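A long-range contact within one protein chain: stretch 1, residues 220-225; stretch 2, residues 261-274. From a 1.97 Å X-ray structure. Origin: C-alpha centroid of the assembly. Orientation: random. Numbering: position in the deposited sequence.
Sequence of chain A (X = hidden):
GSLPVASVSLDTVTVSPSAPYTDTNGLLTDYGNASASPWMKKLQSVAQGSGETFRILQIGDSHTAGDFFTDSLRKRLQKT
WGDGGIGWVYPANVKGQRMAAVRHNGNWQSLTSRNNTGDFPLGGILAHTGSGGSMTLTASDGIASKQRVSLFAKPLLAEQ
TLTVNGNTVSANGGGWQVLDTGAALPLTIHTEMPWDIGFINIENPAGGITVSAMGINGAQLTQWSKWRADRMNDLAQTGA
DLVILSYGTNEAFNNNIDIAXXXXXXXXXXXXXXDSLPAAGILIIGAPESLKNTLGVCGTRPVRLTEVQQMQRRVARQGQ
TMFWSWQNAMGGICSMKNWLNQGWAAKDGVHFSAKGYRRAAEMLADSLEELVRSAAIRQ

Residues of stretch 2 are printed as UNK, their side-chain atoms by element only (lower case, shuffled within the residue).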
# COMPACT_ATOMS: atom_id res chain seq x y z
N GLN A 220 12.86 0.07 0.37
CA GLN A 220 13.06 -1.02 1.33
C GLN A 220 12.31 -0.65 2.61
O GLN A 220 12.07 0.54 2.85
CB GLN A 220 14.54 -1.16 1.64
CG GLN A 220 15.39 -1.56 0.42
CD GLN A 220 16.86 -1.59 0.76
OE1 GLN A 220 17.25 -2.10 1.82
NE2 GLN A 220 17.68 -1.01 -0.11
N LEU A 221 11.94 -1.64 3.42
CA LEU A 221 11.12 -1.37 4.61
C LEU A 221 11.80 -0.43 5.59
O LEU A 221 11.14 0.43 6.18
CB LEU A 221 10.71 -2.66 5.33
CG LEU A 221 10.01 -2.43 6.67
CD1 LEU A 221 8.67 -1.74 6.48
CD2 LEU A 221 9.83 -3.70 7.45
N THR A 222 13.11 -0.58 5.76
CA THR A 222 13.85 0.26 6.70
C THR A 222 13.84 1.72 6.28
O THR A 222 14.09 2.60 7.09
CB THR A 222 15.31 -0.21 6.88
OG1 THR A 222 16.00 -0.17 5.61
CG2 THR A 222 15.35 -1.62 7.46
N GLN A 223 13.54 1.97 5.01
CA GLN A 223 13.54 3.34 4.51
C GLN A 223 12.29 4.13 4.90
O GLN A 223 12.12 5.25 4.46
CB GLN A 223 13.77 3.38 3.00
CG GLN A 223 15.20 2.95 2.64
CD GLN A 223 15.38 2.72 1.16
OE1 GLN A 223 14.44 2.37 0.47
NE2 GLN A 223 16.61 2.92 0.68
N TRP A 224 11.42 3.54 5.72
CA TRP A 224 10.42 4.34 6.42
C TRP A 224 11.11 5.44 7.25
O TRP A 224 10.49 6.47 7.58
CB TRP A 224 9.56 3.47 7.34
CG TRP A 224 8.55 2.57 6.63
CD1 TRP A 224 8.59 2.16 5.32
CD2 TRP A 224 7.37 2.00 7.20
NE1 TRP A 224 7.50 1.36 5.05
CE2 TRP A 224 6.75 1.25 6.19
CE3 TRP A 224 6.79 2.06 8.47
CZ2 TRP A 224 5.56 0.55 6.42
CZ3 TRP A 224 5.61 1.36 8.69
CH2 TRP A 224 5.01 0.62 7.67
N SER A 225 12.38 5.23 7.58
CA SER A 225 13.16 6.22 8.33
C SER A 225 13.31 7.57 7.58
O SER A 225 13.56 8.60 8.19
CB SER A 225 14.54 5.67 8.71
OG SER A 225 15.40 5.66 7.59
N UNK A 261 20.94 -7.02 11.54
CA UNK A 261 20.46 -5.68 11.82
C UNK A 261 19.10 -5.43 11.16
O UNK A 261 18.18 -4.91 11.79
o UNK A 261 20.87 -3.06 13.06
o UNK A 261 20.87 -2.30 11.01
c UNK A 261 21.04 -3.22 11.84
c UNK A 261 21.44 -4.60 11.35
N UNK A 262 18.98 -5.84 9.90
CA UNK A 262 17.74 -5.65 9.14
C UNK A 262 16.58 -6.35 9.85
O UNK A 262 15.51 -5.76 10.03
c UNK A 262 17.87 -6.18 7.71
o UNK A 262 19.00 -5.55 7.07
c UNK A 262 16.60 -5.87 6.91
N UNK A 263 16.82 -7.59 10.26
CA UNK A 263 15.81 -8.37 11.00
C UNK A 263 15.29 -7.64 12.24
O UNK A 263 14.09 -7.64 12.51
c UNK A 263 15.41 -10.67 12.11
c UNK A 263 15.85 -12.14 12.04
o UNK A 263 15.23 -12.98 12.73
c UNK A 263 16.38 -9.74 11.38
o UNK A 263 16.81 -12.45 11.31
N UNK A 264 16.20 -7.04 13.00
CA UNK A 264 15.79 -6.31 14.20
C UNK A 264 14.94 -5.09 13.85
O UNK A 264 13.97 -4.77 14.54
c UNK A 264 16.63 -5.45 16.46
n UNK A 264 17.79 -5.29 18.58
o UNK A 264 18.78 -4.41 16.75
c UNK A 264 17.00 -5.87 15.03
c UNK A 264 17.83 -5.00 17.28
N UNK A 265 15.30 -4.41 12.76
CA UNK A 265 14.52 -3.26 12.31
C UNK A 265 13.15 -3.68 11.85
O UNK A 265 12.15 -3.02 12.16
c UNK A 265 15.26 -2.49 11.22
n UNK A 265 18.94 0.82 10.38
c UNK A 265 17.16 -0.90 10.73
c UNK A 265 16.41 -1.67 11.79
c UNK A 265 18.29 -0.09 11.37
N UNK A 266 13.08 -4.80 11.14
CA UNK A 266 11.80 -5.33 10.69
C UNK A 266 10.90 -5.67 11.89
O UNK A 266 9.74 -5.29 11.93
c UNK A 266 11.40 -6.59 7.25
c UNK A 266 11.41 -6.22 4.81
c UNK A 266 10.26 -6.96 4.74
c UNK A 266 9.66 -7.51 5.87
c UNK A 266 10.21 -7.33 7.13
c UNK A 266 12.00 -6.55 9.79
n UNK A 266 13.10 -5.37 6.46
c UNK A 266 11.97 -6.04 6.08
c UNK A 266 12.22 -6.20 8.35
c UNK A 266 13.25 -5.47 7.82
N UNK A 267 11.45 -6.39 12.86
CA UNK A 267 10.70 -6.71 14.07
C UNK A 267 10.22 -5.45 14.78
O UNK A 267 9.08 -5.38 15.22
c UNK A 267 10.53 -9.81 14.73
c UNK A 267 11.78 -8.97 14.49
c UNK A 267 11.55 -7.56 15.02
c UNK A 267 13.01 -9.62 15.11
N UNK A 268 11.10 -4.46 14.90
CA UNK A 268 10.73 -3.17 15.48
C UNK A 268 9.55 -2.53 14.73
O UNK A 268 8.62 -2.01 15.36
o UNK A 268 12.73 -3.43 17.33
o UNK A 268 14.10 -1.99 16.36
c UNK A 268 11.91 -2.19 15.46
c UNK A 268 12.99 -2.57 16.45
N UNK A 269 9.60 -2.56 13.40
CA UNK A 269 8.56 -1.98 12.59
C UNK A 269 7.21 -2.68 12.80
O UNK A 269 6.18 -2.02 12.91
c UNK A 269 7.91 -1.19 10.29
o UNK A 269 10.21 -1.38 10.90
c UNK A 269 8.93 -1.98 11.08
N UNK A 270 7.23 -4.01 12.87
CA UNK A 270 6.00 -4.77 13.13
C UNK A 270 5.43 -4.42 14.51
O UNK A 270 4.23 -4.20 14.66
c UNK A 270 5.00 -7.06 13.51
c UNK A 270 6.22 -6.30 13.01
c UNK A 270 6.54 -6.69 11.56
N UNK A 271 6.30 -4.37 15.51
CA UNK A 271 5.92 -3.96 16.86
C UNK A 271 5.23 -2.60 16.83
O UNK A 271 4.14 -2.41 17.40
c UNK A 271 10.06 -4.78 19.20
c UNK A 271 7.18 -3.87 17.73
c UNK A 271 6.93 -4.07 19.21
n UNK A 271 9.49 -5.95 19.49
c UNK A 271 8.08 -3.53 20.07
n UNK A 271 11.27 -4.75 18.65
n UNK A 271 9.41 -3.63 19.45
N UNK A 272 5.86 -1.65 16.14
CA UNK A 272 5.30 -0.32 16.03
C UNK A 272 3.96 -0.26 15.32
O UNK A 272 3.06 0.48 15.74
o UNK A 272 8.42 2.55 14.95
c UNK A 272 6.32 0.63 15.41
n UNK A 272 9.83 1.21 16.07
c UNK A 272 7.46 0.91 16.38
c UNK A 272 8.61 1.63 15.74
N UNK A 273 3.80 -1.06 14.27
CA UNK A 273 2.52 -1.16 13.59
C UNK A 273 1.44 -1.66 14.56
O UNK A 273 0.33 -1.13 14.60
c UNK A 273 3.82 -2.44 10.11
c UNK A 273 3.42 -1.46 11.24
c UNK A 273 1.19 -2.44 11.86
c UNK A 273 2.59 -2.10 12.35
N UNK A 274 1.77 -2.67 15.35
CA UNK A 274 0.82 -3.24 16.32
C UNK A 274 0.45 -2.23 17.40
O UNK A 274 -0.72 -2.12 17.75
c UNK A 274 1.52 -5.67 16.00
n UNK A 274 -0.53 -7.92 15.19
c UNK A 274 0.64 -8.56 15.13
n UNK A 274 0.77 -9.62 14.33
c UNK A 274 1.37 -4.51 16.96
c UNK A 274 1.59 -6.98 16.76
n UNK A 274 1.66 -8.13 15.86
O HOH W 1 10.83 0.76 9.13
O HOH W 2 14.24 -3.36 4.91

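Stretch 2 is one continuous helix lying against a short 3-10 segment. Position 261 carries two carbons, the second holding two oxygens, and stays clear of stretch 1: Asp 261. At 262 one carbon bears an oxygen and a carbon, the methyl 4.5 Å from Thr 222 CG2. This is Thr 262, its CG2 making the contact.

Position 263 has three carbons ending in two oxygens and makes no contact: Glu 263. Position 264 ends its three carbons in one oxygen and one nitrogen: Gln 264, exposed. At 265 four carbons run to a nitrogen, and one carbon lies 3.8 Å from Thr 222 CG2. This is Lys 265, touching through CD while its amine makes a long salt bridge, NZ to Asp 261 OD2 at 3.7 Å.

Position 266 holds fused five- and six-membered rings with eight carbons and one nitrogen, and Leu 221 CD2 sits over one face. In Trp 266, CD2 is 3.3 Å from Leu 221 CD2; the CA-to-CB bond points sideways, but the ring end comes nearer.

Position 267, four carbons forked at the second, points away: Leu 267. Position 268 repeats the two-carbon, two-oxygen pattern: Asp 268. Position 269 is a carbon bearing one oxygen and one carbon, the methyl over a face of the Trp 224 ring. This is Thr 269, with CG2 3.8 Å from Trp 224 CZ3 and 3.9 Å from Leu 221 CD1.

Position 270, one carbon bearing two, points away: Val 270. Position 271, three carbons, a nitrogen and a carbon with two nitrogens, is Arg 271, whose NH2 meets Asp 268 OD1 at a very short 2.4 Å. Position 272, three carbons ending in oxygen and nitrogen, is Gln 272. Position 273 has four carbons forked at the first, one arm longer, its tip 4.1 Å from Trp 224 CH2: Ile 273, through CD1. Position 274 repeats the guanidinium pattern: Arg 274.

The touching positions, 262, 265, 266, 269 and 273, follow helical spacing and form one face. No direct hydrogen bond crosses; apolar packing and two CH-pi contacts join the segments, and water supplies the polar links. Water 1 donates to Leu 221 O (3.0 Å) and to Thr 269 OG1 (2.8 Å), while OG1 itself donates to Lys 265 O at 2.8 Å. Water 2 accepts from Thr 222 N (3.1 Å) and Trp 266 NE1 (2.8 Å). The rule is methyls over indoles, with waters joining the polar atoms between.

Stretch 2, residues 261-274: DTEQKWLDTVRQIR
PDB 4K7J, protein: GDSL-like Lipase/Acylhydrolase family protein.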